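Local coordinates for protein Agap007691-pb (Anopheles gambiae, PDB 5C98) that has the serpin fold and may inhibit serine-type endopeptidases, although its physiological function has not been established, at residues 44-49 with 321-326; 147-152 with 174-179; 153-158 with 170-175. All blocks are in the same frame, centred on the assembly; numbering follows the deposited sequence. Where two conformers were deposited one is given.

Contact 1. Residues 44-49 with 321-326; sequences YHVRLA and FIQHCY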
ATOM      1  N   TYR A  44       4.440   2.634   3.346  1.00 13.05           N
ATOM      2  CA  TYR A  44       5.687   2.046   3.812  1.00 12.20           C
ATOM      3  C   TYR A  44       6.526   1.601   2.636  1.00 14.62           C
ATOM      4  O   TYR A  44       7.741   1.840   2.616  1.00 14.42           O
ATOM      5  CB  TYR A  44       5.388   0.864   4.734  1.00 14.80           C
ATOM      6  CG  TYR A  44       6.581   0.250   5.472  1.00 16.72           C
ATOM      7  CD1 TYR A  44       7.537   1.057   6.072  1.00 15.51           C
ATOM      8  CD2 TYR A  44       6.678  -1.115   5.633  1.00 17.55           C
ATOM      9  CE1 TYR A  44       8.580   0.508   6.793  1.00 17.78           C
ATOM     10  CE2 TYR A  44       7.737  -1.674   6.352  1.00 16.70           C
ATOM     11  CZ  TYR A  44       8.657  -0.852   6.914  1.00 17.20           C
ATOM     12  OH  TYR A  44       9.701  -1.373   7.646  1.00 19.29           O
ATOM     13  N   HIS A  45       5.918   0.924   1.643  1.00 14.16           N
ATOM     14  CA  HIS A  45       6.723   0.519   0.502  1.00 11.60           C
ATOM     15  C   HIS A  45       7.073   1.698  -0.407  1.00 13.68           C
ATOM     16  O   HIS A  45       8.119   1.670  -1.066  1.00 15.36           O
ATOM     17  CB  HIS A  45       6.098  -0.620  -0.251  1.00 14.14           C
ATOM     18  CG  HIS A  45       7.074  -1.322  -1.122  1.00 14.19           C
ATOM     19  ND1 HIS A  45       6.951  -1.376  -2.489  1.00 16.42           N
ATOM     20  CD2 HIS A  45       8.193  -2.001  -0.807  1.00 14.82           C
ATOM     21  CE1 HIS A  45       7.975  -2.055  -2.985  1.00 16.43           C
ATOM     22  NE2 HIS A  45       8.748  -2.436  -1.983  1.00 15.62           N
ATOM     23  N   VAL A  46       6.234   2.737  -0.456  1.00 13.39           N
ATOM     24  CA  VAL A  46       6.629   3.975  -1.134  1.00 14.40           C
ATOM     25  C   VAL A  46       7.956   4.461  -0.558  1.00 14.31           C
ATOM     26  O   VAL A  46       8.900   4.764  -1.290  1.00 14.78           O
ATOM     27  CB  VAL A  46       5.509   5.029  -1.026  1.00 13.77           C
ATOM     28  CG1 VAL A  46       5.995   6.437  -1.377  1.00 12.99           C
ATOM     29  CG2 VAL A  46       4.297   4.660  -1.864  1.00 15.67           C
ATOM     30  N   ARG A  47       8.035   4.537   0.769  1.00 13.97           N
ATOM     31  CA  ARG A  47       9.262   4.937   1.464  1.00 14.13           C
ATOM     32  C   ARG A  47      10.413   3.993   1.139  1.00 16.36           C
ATOM     33  O   ARG A  47      11.528   4.438   0.810  1.00 15.54           O
ATOM     34  CB  ARG A  47       8.996   5.032   2.980  1.00 15.10           C
ATOM     35  CG  ARG A  47      10.257   5.165   3.832  1.00 17.03           C
ATOM     36  CD  ARG A  47      10.719   3.818   4.340  1.00 19.01           C
ATOM     37  NE  ARG A  47      11.871   3.952   5.238  1.00 18.43           N
ATOM     38  CZ  ARG A  47      11.769   4.269   6.525  1.00 19.23           C
ATOM     39  NH1 ARG A  47      10.583   4.475   7.082  1.00 21.89           N
ATOM     40  NH2 ARG A  47      12.870   4.347   7.273  1.00 18.63           N
ATOM     41  N   LEU A  48      10.174   2.688   1.225  1.00 13.63           N
ATOM     42  CA  LEU A  48      11.280   1.755   1.039  1.00 14.82           C
ATOM     43  C   LEU A  48      11.810   1.811  -0.380  1.00 14.58           C
ATOM     44  O   LEU A  48      13.039   1.770  -0.604  1.00 16.26           O
ATOM     45  CB  LEU A  48      10.858   0.331   1.394  1.00 13.81           C
ATOM     46  CG  LEU A  48      10.654   0.138   2.891  1.00 15.76           C
ATOM     47  CD1 LEU A  48       9.993  -1.195   3.128  1.00 19.61           C
ATOM     48  CD2 LEU A  48      11.961   0.210   3.704  1.00 16.44           C
ATOM     49  N   ALA A  49      10.909   1.866  -1.353  1.00 13.61           N
ATOM     50  CA  ALA A  49      11.349   1.871  -2.740  1.00 13.35           C
ATOM     51  C   ALA A  49      12.056   3.182  -3.076  1.00 14.41           C
ATOM     52  O   ALA A  49      13.143   3.188  -3.660  1.00 15.49           O
ATOM     53  CB  ALA A  49      10.178   1.622  -3.683  1.00 15.17           C
ATOM     54  N   PHE A 321       6.377   7.443 -10.599  1.00 17.12           N
ATOM     55  CA  PHE A 321       6.363   6.418  -9.549  1.00 16.17           C
ATOM     56  C   PHE A 321       4.917   5.977  -9.421  1.00 18.18           C
ATOM     57  O   PHE A 321       4.077   6.768  -8.986  1.00 17.21           O
ATOM     58  CB  PHE A 321       6.900   6.987  -8.231  1.00 17.73           C
ATOM     59  CG  PHE A 321       7.024   5.974  -7.108  1.00 16.07           C
ATOM     60  CD1 PHE A 321       6.833   4.616  -7.333  1.00 17.51           C
ATOM     61  CD2 PHE A 321       7.331   6.391  -5.823  1.00 18.02           C
ATOM     62  CE1 PHE A 321       6.953   3.679  -6.283  1.00 19.72           C
ATOM     63  CE2 PHE A 321       7.432   5.459  -4.789  1.00 17.14           C
ATOM     64  CZ  PHE A 321       7.246   4.122  -5.028  1.00 18.73           C
ATOM     65  N   ILE A 322       4.621   4.745  -9.825  1.00 16.21           N
ATOM     66  CA  ILE A 322       3.295   4.152  -9.753  1.00 16.61           C
ATOM     67  C   ILE A 322       3.325   2.992  -8.772  1.00 15.93           C
ATOM     68  O   ILE A 322       4.261   2.186  -8.780  1.00 16.96           O
ATOM     69  CB  ILE A 322       2.830   3.659 -11.141  1.00 19.75           C
ATOM     70  CG1 ILE A 322       2.724   4.832 -12.128  1.00 23.88           C
ATOM     71  CG2 ILE A 322       1.509   2.926 -11.036  1.00 18.58           C
ATOM     72  CD1 ILE A 322       1.740   5.905 -11.753  1.00 27.09           C
ATOM     73  N   GLN A 323       2.275   2.890  -7.969  1.00 13.59           N
ATOM     74  CA  GLN A 323       2.066   1.771  -7.060  1.00 14.99           C
ATOM     75  C   GLN A 323       0.784   1.038  -7.418  1.00 14.54           C
ATOM     76  O   GLN A 323      -0.195   1.640  -7.858  1.00 15.29           O
ATOM     77  CB  GLN A 323       1.988   2.223  -5.607  1.00 15.10           C
ATOM     78  CG  GLN A 323       1.851   1.112  -4.604  1.00 15.51           C
ATOM     79  CD  GLN A 323       2.032   1.586  -3.175  1.00 14.56           C
ATOM     80  OE1 GLN A 323       1.171   2.259  -2.603  1.00 15.34           O
ATOM     81  NE2 GLN A 323       3.164   1.239  -2.585  1.00 13.96           N
ATOM     82  N   HIS A 324       0.779  -0.282  -7.224  1.00 14.78           N
ATOM     83  CA  HIS A 324      -0.412  -1.099  -7.414  1.00 15.62           C
ATOM     84  C   HIS A 324      -0.489  -2.078  -6.264  1.00 15.56           C
ATOM     85  O   HIS A 324       0.487  -2.778  -5.969  1.00 16.60           O
ATOM     86  CB  HIS A 324      -0.341  -1.840  -8.756  1.00 15.67           C
ATOM     87  CG  HIS A 324      -1.668  -2.086  -9.398  1.00 17.24           C
ATOM     88  ND1 HIS A 324      -1.872  -1.928 -10.756  1.00 20.23           N
ATOM     89  CD2 HIS A 324      -2.846  -2.518  -8.895  1.00 17.54           C
ATOM     90  CE1 HIS A 324      -3.116  -2.244 -11.053  1.00 19.21           C
ATOM     91  NE2 HIS A 324      -3.736  -2.604  -9.942  1.00 20.67           N
ATOM     92  N   CYS A 325      -1.616  -2.069  -5.565  1.00 14.93           N
ATOM     93  CA  CYS A 325      -1.786  -2.872  -4.372  1.00 15.29           C
ATOM     94  C   CYS A 325      -2.961  -3.811  -4.532  1.00 15.67           C
ATOM     95  O   CYS A 325      -3.921  -3.517  -5.246  1.00 16.39           O
ATOM     96  CB  CYS A 325      -2.043  -1.998  -3.163  1.00 14.44           C
ATOM     97  SG  CYS A 325      -0.566  -1.061  -2.622  1.00 17.96           S
ATOM     98  N   TYR A 326      -2.892  -4.927  -3.822  1.00 15.68           N
ATOM     99  CA  TYR A 326      -3.918  -5.952  -3.852  1.00 15.49           C
ATOM    100  C   TYR A 326      -4.171  -6.487  -2.451  1.00 16.25           C
ATOM    101  O   TYR A 326      -3.231  -6.686  -1.674  1.00 15.99           O
ATOM    102  CB  TYR A 326      -3.451  -7.115  -4.724  1.00 16.82           C
ATOM    103  CG  TYR A 326      -4.367  -8.342  -4.714  1.00 18.40           C
ATOM    104  CD1 TYR A 326      -5.510  -8.384  -5.490  1.00 23.37           C
ATOM    105  CD2 TYR A 326      -4.080  -9.433  -3.909  1.00 24.34           C
ATOM    106  CE1 TYR A 326      -6.374  -9.516  -5.472  1.00 22.46           C
ATOM    107  CE2 TYR A 326      -4.924 -10.559  -3.877  1.00 23.04           C
ATOM    108  CZ  TYR A 326      -6.044 -10.599  -4.675  1.00 24.88           C
ATOM    109  OH  TYR A 326      -6.882 -11.720  -4.669  1.00 26.63           O
TER

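Contact 2. Residues 147-152 with 174-179; sequences ANTEIE and GVSVLT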
ATOM      1  N   ALA A 147       5.887 -12.593 -10.998  1.00 25.74           N
ATOM      2  CA  ALA A 147       6.025 -12.590  -9.554  1.00 26.01           C
ATOM      3  C   ALA A 147       4.849 -13.250  -8.864  1.00 26.15           C
ATOM      4  O   ALA A 147       4.912 -13.426  -7.648  1.00 29.63           O
ATOM      5  CB  ALA A 147       6.186 -11.159  -9.060  1.00 27.55           C
ATOM      6  N   ASN A 148       3.806 -13.620  -9.614  1.00 26.26           N
ATOM      7  CA  ASN A 148       2.652 -14.355  -9.092  1.00 31.36           C
ATOM      8  C   ASN A 148       2.077 -13.649  -7.865  1.00 29.48           C
ATOM      9  O   ASN A 148       1.990 -14.194  -6.767  1.00 34.43           O
ATOM     10  CB  ASN A 148       3.007 -15.812  -8.799  1.00 31.59           C
ATOM     11  CG  ASN A 148       1.783 -16.693  -8.674  1.00 36.77           C
ATOM     12  OD1 ASN A 148       0.712 -16.366  -9.183  1.00 37.63           O
ATOM     13  ND2 ASN A 148       1.938 -17.820  -7.993  1.00 40.47           N
ATOM     14  N   THR A 149       1.684 -12.400  -8.085  1.00 25.34           N
ATOM     15  CA  THR A 149       1.291 -11.504  -7.010  1.00 28.39           C
ATOM     16  C   THR A 149      -0.120 -10.974  -7.198  1.00 24.96           C
ATOM     17  O   THR A 149      -0.502  -9.987  -6.561  1.00 21.73           O
ATOM     18  CB  THR A 149       2.293 -10.364  -6.897  1.00 30.83           C
ATOM     19  OG1 THR A 149       2.182  -9.777  -5.587  1.00 26.85           O
ATOM     20  CG2 THR A 149       2.076  -9.319  -8.019  1.00 25.74           C
ATOM     21  N   GLU A 150      -0.908 -11.632  -8.044  1.00 27.27           N
ATOM     22  CA  GLU A 150      -2.310 -11.306  -8.254  1.00 26.53           C
ATOM     23  C   GLU A 150      -2.526  -9.963  -8.941  1.00 24.11           C
ATOM     24  O   GLU A 150      -3.621  -9.403  -8.855  1.00 26.10           O
ATOM     25  CB  GLU A 150      -3.137 -11.391  -6.959  1.00 25.92           C
ATOM     26  CG  GLU A 150      -3.292 -12.791  -6.418  1.00 38.01           C
ATOM     27  CD  GLU A 150      -3.891 -13.724  -7.446  1.00 51.23           C
ATOM     28  OE1 GLU A 150      -4.996 -13.427  -7.942  1.00 50.07           O
ATOM     29  OE2 GLU A 150      -3.237 -14.731  -7.784  1.00 57.31           O
ATOM     30  N   ILE A 151      -1.522  -9.445  -9.653  1.00 23.63           N
ATOM     31  CA  ILE A 151      -1.627  -8.179 -10.401  1.00 23.76           C
ATOM     32  C   ILE A 151      -1.148  -8.486 -11.815  1.00 26.22           C
ATOM     33  O   ILE A 151       0.058  -8.467 -12.087  1.00 25.08           O
ATOM     34  CB  ILE A 151      -0.813  -7.032  -9.778  1.00 22.72           C
ATOM     35  CG1 ILE A 151      -1.265  -6.731  -8.360  1.00 24.79           C
ATOM     36  CG2 ILE A 151      -0.984  -5.766 -10.614  1.00 30.36           C
ATOM     37  CD1 ILE A 151      -0.379  -5.743  -7.622  1.00 31.29           C
ATOM     38  N   GLU A 152      -2.086  -8.773 -12.713  1.00 26.03           N
ATOM     39  CA  GLU A 152      -1.765  -9.182 -14.073  1.00 26.21           C
ATOM     40  C   GLU A 152      -1.709  -8.020 -15.052  1.00 31.76           C
ATOM     41  O   GLU A 152      -1.188  -8.191 -16.159  1.00 33.70           O
ATOM     42  CB  GLU A 152      -2.779 -10.218 -14.572  1.00 40.14           C
ATOM     43  CG  GLU A 152      -2.799 -11.500 -13.748  1.00 57.41           C
ATOM     44  CD  GLU A 152      -1.525 -12.316 -13.895  1.00 58.18           C
ATOM     45  OE1 GLU A 152      -1.223 -12.740 -15.034  1.00 62.57           O
ATOM     46  OE2 GLU A 152      -0.826 -12.529 -12.877  1.00 54.85           O
ATOM     47  N   GLY A 174       4.765  -2.774  -6.129  1.00 14.86           N
ATOM     48  CA  GLY A 174       3.612  -3.641  -5.969  1.00 17.26           C
ATOM     49  C   GLY A 174       3.561  -4.193  -4.561  1.00 17.72           C
ATOM     50  O   GLY A 174       4.550  -4.791  -4.128  1.00 17.99           O
ATOM     51  N   VAL A 175       2.434  -4.062  -3.851  1.00 14.90           N
ATOM     52  CA  VAL A 175       2.268  -4.649  -2.519  1.00 15.35           C
ATOM     53  C   VAL A 175       0.972  -5.455  -2.508  1.00 14.83           C
ATOM     54  O   VAL A 175      -0.120  -4.884  -2.613  1.00 14.67           O
ATOM     55  CB  VAL A 175       2.269  -3.619  -1.397  1.00 15.11           C
ATOM     56  CG1 VAL A 175       2.047  -4.294  -0.045  1.00 17.47           C
ATOM     57  CG2 VAL A 175       3.610  -2.864  -1.432  1.00 16.75           C
ATOM     58  N   SER A 176       1.099  -6.762  -2.364  1.00 15.75           N
ATOM     59  CA  SER A 176      -0.020  -7.687  -2.407  1.00 15.91           C
ATOM     60  C   SER A 176      -0.069  -8.472  -1.121  1.00 14.37           C
ATOM     61  O   SER A 176       0.896  -9.145  -0.762  1.00 16.99           O
ATOM     62  CB  SER A 176       0.092  -8.648  -3.587  1.00 21.08           C
ATOM     63  OG  SER A 176       0.093  -7.893  -4.776  1.00 20.67           O
ATOM     64  N   VAL A 177      -1.200  -8.399  -0.439  1.00 15.71           N
ATOM     65  CA  VAL A 177      -1.447  -9.221   0.735  1.00 17.82           C
ATOM     66  C   VAL A 177      -2.134 -10.487   0.240  1.00 19.48           C
ATOM     67  O   VAL A 177      -3.236 -10.413  -0.312  1.00 21.46           O
ATOM     68  CB  VAL A 177      -2.328  -8.474   1.746  1.00 17.96           C
ATOM     69  CG1 VAL A 177      -2.688  -9.401   2.925  1.00 21.20           C
ATOM     70  CG2 VAL A 177      -1.635  -7.203   2.181  1.00 19.56           C
ATOM     71  N   LEU A 178      -1.486 -11.626   0.428  1.00 19.24           N
ATOM     72  CA  LEU A 178      -1.921 -12.891  -0.145  1.00 20.77           C
ATOM     73  C   LEU A 178      -2.341 -13.928   0.891  1.00 20.91           C
ATOM     74  O   LEU A 178      -2.994 -14.911   0.526  1.00 29.96           O
ATOM     75  CB  LEU A 178      -0.810 -13.466  -1.036  1.00 23.61           C
ATOM     76  CG  LEU A 178      -0.314 -12.497  -2.112  1.00 25.51           C
ATOM     77  CD1 LEU A 178       0.954 -13.024  -2.775  1.00 34.21           C
ATOM     78  CD2 LEU A 178      -1.405 -12.233  -3.135  1.00 26.22           C
ATOM     79  N   THR A 179      -2.025 -13.720   2.155  1.00 21.99           N
ATOM     80  CA  THR A 179      -2.338 -14.716   3.162  0.50 22.29           C
ATOM     81  C   THR A 179      -3.848 -14.754   3.408  1.00 22.67           C
ATOM     82  O   THR A 179      -4.504 -13.707   3.404  1.00 21.56           O
ATOM     83  CB  THR A 179      -1.601 -14.359   4.451  0.50 24.85           C
ATOM     84  OG1 THR A 179      -0.201 -14.560   4.273  0.50 41.09           O
ATOM     85  CG2 THR A 179      -2.024 -15.225   5.561  0.50 14.25           C
TER

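Contact 3. Residues 153-158 with 170-175; sequences DFIGEG and MLFSGV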
ATOM      1  N   ASP A 153      -2.222  -6.851 -14.680  1.00 27.44           N
ATOM      2  CA  ASP A 153      -2.186  -5.652 -15.524  1.00 28.04           C
ATOM      3  C   ASP A 153      -1.736  -4.490 -14.644  1.00 26.18           C
ATOM      4  O   ASP A 153      -2.502  -3.599 -14.278  1.00 26.72           O
ATOM      5  CB  ASP A 153      -3.544  -5.381 -16.159  1.00 37.34           C
ATOM      6  CG  ASP A 153      -3.733  -6.133 -17.455  1.00 56.81           C
ATOM      7  OD1 ASP A 153      -3.242  -5.647 -18.495  1.00 65.86           O
ATOM      8  OD2 ASP A 153      -4.367  -7.209 -17.427  1.00 62.82           O
ATOM      9  N   PHE A 154      -0.459  -4.516 -14.296  1.00 24.80           N
ATOM     10  CA  PHE A 154       0.061  -3.561 -13.332  1.00 23.80           C
ATOM     11  C   PHE A 154      -0.112  -2.115 -13.813  1.00 24.05           C
ATOM     12  O   PHE A 154      -0.458  -1.230 -13.021  1.00 23.65           O
ATOM     13  CB  PHE A 154       1.531  -3.915 -13.050  1.00 22.94           C
ATOM     14  CG  PHE A 154       2.104  -3.175 -11.895  1.00 21.86           C
ATOM     15  CD1 PHE A 154       2.507  -1.877 -12.051  1.00 21.62           C
ATOM     16  CD2 PHE A 154       2.226  -3.760 -10.647  1.00 21.59           C
ATOM     17  CE1 PHE A 154       3.001  -1.155 -10.999  1.00 22.93           C
ATOM     18  CE2 PHE A 154       2.757  -3.027  -9.589  1.00 20.17           C
ATOM     19  CZ  PHE A 154       3.132  -1.740  -9.773  1.00 22.02           C
ATOM     20  N   ILE A 155       0.173  -1.841 -15.095  1.00 24.74           N
ATOM     21  CA  ILE A 155       0.116  -0.490 -15.650  1.00 25.09           C
ATOM     22  C   ILE A 155      -0.421  -0.588 -17.068  1.00 26.38           C
ATOM     23  O   ILE A 155      -0.440  -1.657 -17.679  1.00 26.86           O
ATOM     24  CB  ILE A 155       1.459   0.299 -15.696  1.00 24.41           C
ATOM     25  CG1 ILE A 155       2.592  -0.581 -16.226  1.00 24.25           C
ATOM     26  CG2 ILE A 155       1.801   0.937 -14.338  1.00 23.29           C
ATOM     27  CD1 ILE A 155       3.732   0.233 -16.818  1.00 25.87           C
ATOM     28  N   GLY A 156      -0.872   0.560 -17.571  1.00 26.99           N
ATOM     29  CA  GLY A 156      -1.172   0.731 -18.973  1.00 28.22           C
ATOM     30  C   GLY A 156      -0.057   1.506 -19.660  1.00 28.16           C
ATOM     31  O   GLY A 156       0.813   2.102 -19.031  1.00 27.24           O
ATOM     32  N   GLU A 157      -0.091   1.479 -20.989  1.00 29.23           N
ATOM     33  CA  GLU A 157       0.922   2.198 -21.750  1.00 29.35           C
ATOM     34  C   GLU A 157       0.929   3.684 -21.415  1.00 29.21           C
ATOM     35  O   GLU A 157       1.992   4.320 -21.426  1.00 28.73           O
ATOM     36  CB  GLU A 157       0.697   1.980 -23.241  1.00 30.68           C
ATOM     37  CG  GLU A 157       1.286   0.678 -23.751  1.00 30.70           C
ATOM     38  CD  GLU A 157       0.326  -0.502 -23.688  1.00 52.47           C
ATOM     39  OE1 GLU A 157      -0.709  -0.421 -22.981  1.00 60.20           O
ATOM     40  OE2 GLU A 157       0.607  -1.516 -24.363  1.00 51.53           O
ATOM     41  N   GLY A 158      -0.241   4.250 -21.102  1.00 29.66           N
ATOM     42  CA  GLY A 158      -0.302   5.656 -20.753  1.00 29.61           C
ATOM     43  C   GLY A 158       0.507   6.018 -19.522  1.00 29.88           C
ATOM     44  O   GLY A 158       0.943   7.163 -19.377  1.00 31.59           O
ATOM     45  N   MET A 170      11.978   5.497 -14.164  1.00 15.87           N
ATOM     46  CA  MET A 170      10.661   5.316 -13.572  1.00 17.29           C
ATOM     47  C   MET A 170      10.697   4.195 -12.555  1.00 17.60           C
ATOM     48  O   MET A 170      11.467   3.240 -12.688  1.00 18.53           O
ATOM     49  CB  MET A 170       9.624   4.944 -14.620  1.00 16.84           C
ATOM     50  CG  MET A 170       9.548   5.960 -15.755  1.00 19.57           C
ATOM     51  SD  MET A 170       8.071   5.758 -16.770  1.00 25.56           S
ATOM     52  CE  MET A 170       6.853   6.461 -15.686  1.00 24.21           C
ATOM     53  N   LEU A 171       9.869   4.341 -11.521  1.00 15.01           N
ATOM     54  CA  LEU A 171       9.853   3.437 -10.384  1.00 14.79           C
ATOM     55  C   LEU A 171       8.459   2.855 -10.220  1.00 14.40           C
ATOM     56  O   LEU A 171       7.462   3.538 -10.473  1.00 14.81           O
ATOM     57  CB  LEU A 171      10.227   4.197  -9.092  1.00 16.23           C
ATOM     58  CG  LEU A 171      10.284   3.400  -7.786  1.00 15.17           C
ATOM     59  CD1 LEU A 171      11.333   2.284  -7.845  1.00 16.87           C
ATOM     60  CD2 LEU A 171      10.573   4.377  -6.658  1.00 16.64           C
ATOM     61  N   PHE A 172       8.377   1.597  -9.785  1.00 16.53           N
ATOM     62  CA  PHE A 172       7.130   0.883  -9.571  1.00 15.89           C
ATOM     63  C   PHE A 172       7.182   0.123  -8.259  1.00 15.45           C
ATOM     64  O   PHE A 172       8.232  -0.396  -7.885  1.00 15.01           O
ATOM     65  CB  PHE A 172       6.849  -0.054 -10.754  1.00 14.34           C
ATOM     66  CG  PHE A 172       6.881   0.677 -12.050  1.00 16.47           C
ATOM     67  CD1 PHE A 172       5.726   1.263 -12.553  1.00 17.21           C
ATOM     68  CD2 PHE A 172       8.059   0.855 -12.738  1.00 17.29           C
ATOM     69  CE1 PHE A 172       5.781   1.989 -13.729  1.00 18.45           C
ATOM     70  CE2 PHE A 172       8.105   1.591 -13.887  1.00 18.43           C
ATOM     71  CZ  PHE A 172       6.970   2.147 -14.389  1.00 19.45           C
ATOM     72  N   SER A 173       6.046   0.094  -7.550  1.00 14.77           N
ATOM     73  CA  SER A 173       5.897  -0.645  -6.303  1.00 16.13           C
ATOM     74  C   SER A 173       4.645  -1.488  -6.401  1.00 15.05           C
ATOM     75  O   SER A 173       3.571  -0.961  -6.705  1.00 15.69           O
ATOM     76  CB  SER A 173       5.719   0.342  -5.152  1.00 15.53           C
ATOM     77  OG  SER A 173       5.126  -0.318  -4.035  1.00 17.04           O
ATOM     78  N   GLY A 174       4.765  -2.774  -6.129  1.00 14.86           N
ATOM     79  CA  GLY A 174       3.612  -3.641  -5.969  1.00 17.26           C
ATOM     80  C   GLY A 174       3.561  -4.193  -4.561  1.00 17.72           C
ATOM     81  O   GLY A 174       4.550  -4.791  -4.128  1.00 17.99           O
ATOM     82  N   VAL A 175       2.434  -4.062  -3.851  1.00 14.90           N
ATOM     83  CA  VAL A 175       2.268  -4.649  -2.519  1.00 15.35           C
ATOM     84  C   VAL A 175       0.972  -5.455  -2.508  1.00 14.83           C
ATOM     85  O   VAL A 175      -0.120  -4.884  -2.613  1.00 14.67           O
ATOM     86  CB  VAL A 175       2.269  -3.619  -1.397  1.00 15.11           C
ATOM     87  CG1 VAL A 175       2.047  -4.294  -0.045  1.00 17.47           C
ATOM     88  CG2 VAL A 175       3.610  -2.864  -1.432  1.00 16.75           C
TER

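Contact 1. Residues 44-49 with 321-326
Helix 44-49 lies over one face of strand 321-326, with Val46, Ala49 and His45 meeting Phe321 and Gln323. The axes of the two segments pass 10.3 Å apart and run at 140° to each other. The closest alpha carbons, those of Val46 and Gln323, are 7.8 Å apart, so contact is made through side chains with no hydrogen bond between the segments. Val46 sits between the two strand residues and gives each one methyl: its CG1 lies 3.8 Å from CE2 of Phe321, and its CG2 lies 3.7 Å from NE2 of Gln323. The phenyl ring continues past the valine to the next helical turn, where its CZ lies 4.1 Å from CB of Ala49; the small alanine suits a place where a large ring comes up against a helix. Gln323 CG is anti to the backbone N (chi1 -177°) and the chain stays extended beyond it, carrying the carboxamide from the strand to the helix. There it crosses Val46 at roughly a right angle, and NE2 also lies 4.2 Å from CB of His45. This buried amide is satisfied at both ends, NE2 by Ser173 OG and OE1 by the backbone N of Ser42. His45 ND1 is bonded to the same Ser173 hydroxyl, so a serine of strand 169-177 ties together the helix and the neighbouring strand 320-328. In serpin terms this is helix B packed against strand 5 of sheet A, the shutter region. Strand 320-328 runs here between strands 169-177 and 270-287, while Tyr44 and Leu48, on another side of the helix, pack against helix 75-89.

Contact 2. Residues 147-152 with 174-179
Thr149 faces Ser176 with their alpha carbons 6.1 Å apart, where the irregular chain 147-152 passes over the end of strand 169-177. This is the serpin connection that leaves helix F and returns over sheet A to enter strand 3. Asn148, the first residue to depart from helical geometry after helix 133-146, has positive phi and begins the change of direction. Ser176 OG donates a hydrogen bond to the backbone O of Thr149 at 2.8 Å, in the carbonyl plane, with a C=O...donor angle of 149°. A serine suits the spot because its short side chain brings a hydroxyl up to the carbonyl of a loop lying on the strand. Ser176 OG stands beside its own backbone N (chi1 -61°), directed at the loop. Thr149 OG1 lies just 2.9 Å from that OG and 3.1 Å from Ser176 CB, a tight fit of two small polar residues in a buried place. Apolar groups flank them. Ile151 points toward the strand, and its CD1 also packs on His324 of the adjoining strand. Leu178, just beyond the strand end, crosses the bent chain of Glu150 obliquely; the Glu150 carboxylate leads away from the contact while its aliphatic part stays, with Glu150 CG 3.8 Å from Leu178 CD2. Beside the serine, Ile151 CD1 comes within 3.6 Å of Ser176 OG.

Contact 3. Residues 153-158 with 170-175
In the serpin fold the chain that follows helix F lies on the face of sheet A before it turns back into strand 3, and here Phe154 and Ile155 of that connection rest on Phe172, Ser173 and Gly174 of the strand. The alpha carbons of Phe154 and Gly174, the nearest pair, are 8.2 Å apart, and side chains fill the interval. Phe154 CG is anti to its backbone N (chi1 -169°), on the side of the strand. The ring meets Ser173 and Gly174 with its edge. Its CZ comes 3.2 Å from the backbone O of Ser173, a close approach of a ring C-H to a carbonyl oxygen lying near the ring plane. At the same edge, Phe154 CE2 is 3.8 Å from CA of Gly174. Glycine suits this place, because a beta carbon there would press tightly against CE2. At the next rim atom after CZ, CE1, Phe154 meets CD1 of Phe172 at 4.0 Å, obliquely. Ile155 then crosses Phe172 at about a right angle, with its CD1 4.1 Å from CE1 of Phe172 and CG2 almost as near. Both Phe154 and Ile155 are buried and apolar, which suits a loop pressed onto the sheet. Helix 133-146 packs against both residues: Tyr144 stacks on Phe154, Val140 touches both, and Asn141 OD1 accepts the backbone N-H of Ile155. Within the sheet, Phe172 lies between Phe100 and Leu102 of strand 95-104 and Ile322 of strand 320-328.

All three contacts centre on the neighbouring parallel strands 169-177 and 320-328 of serpin sheet A, their centres 10 to 13 Å apart. Contact 1 joins residues 272 positions apart and encloses the other two along the chain; contacts 2 and 3 are local, follow one another through the connection after helix 133-146, and share Gly174 and Val175. Helix 43-51 takes one face of the strands and that connection the other. His324 ND1 bonds to Phe154 O at 2.8 Å, tying contact 1 to contact 3 on the face away from helix 43-51. In inhibitory serpins these two strands part to admit the reactive-centre loop; here they remain paired.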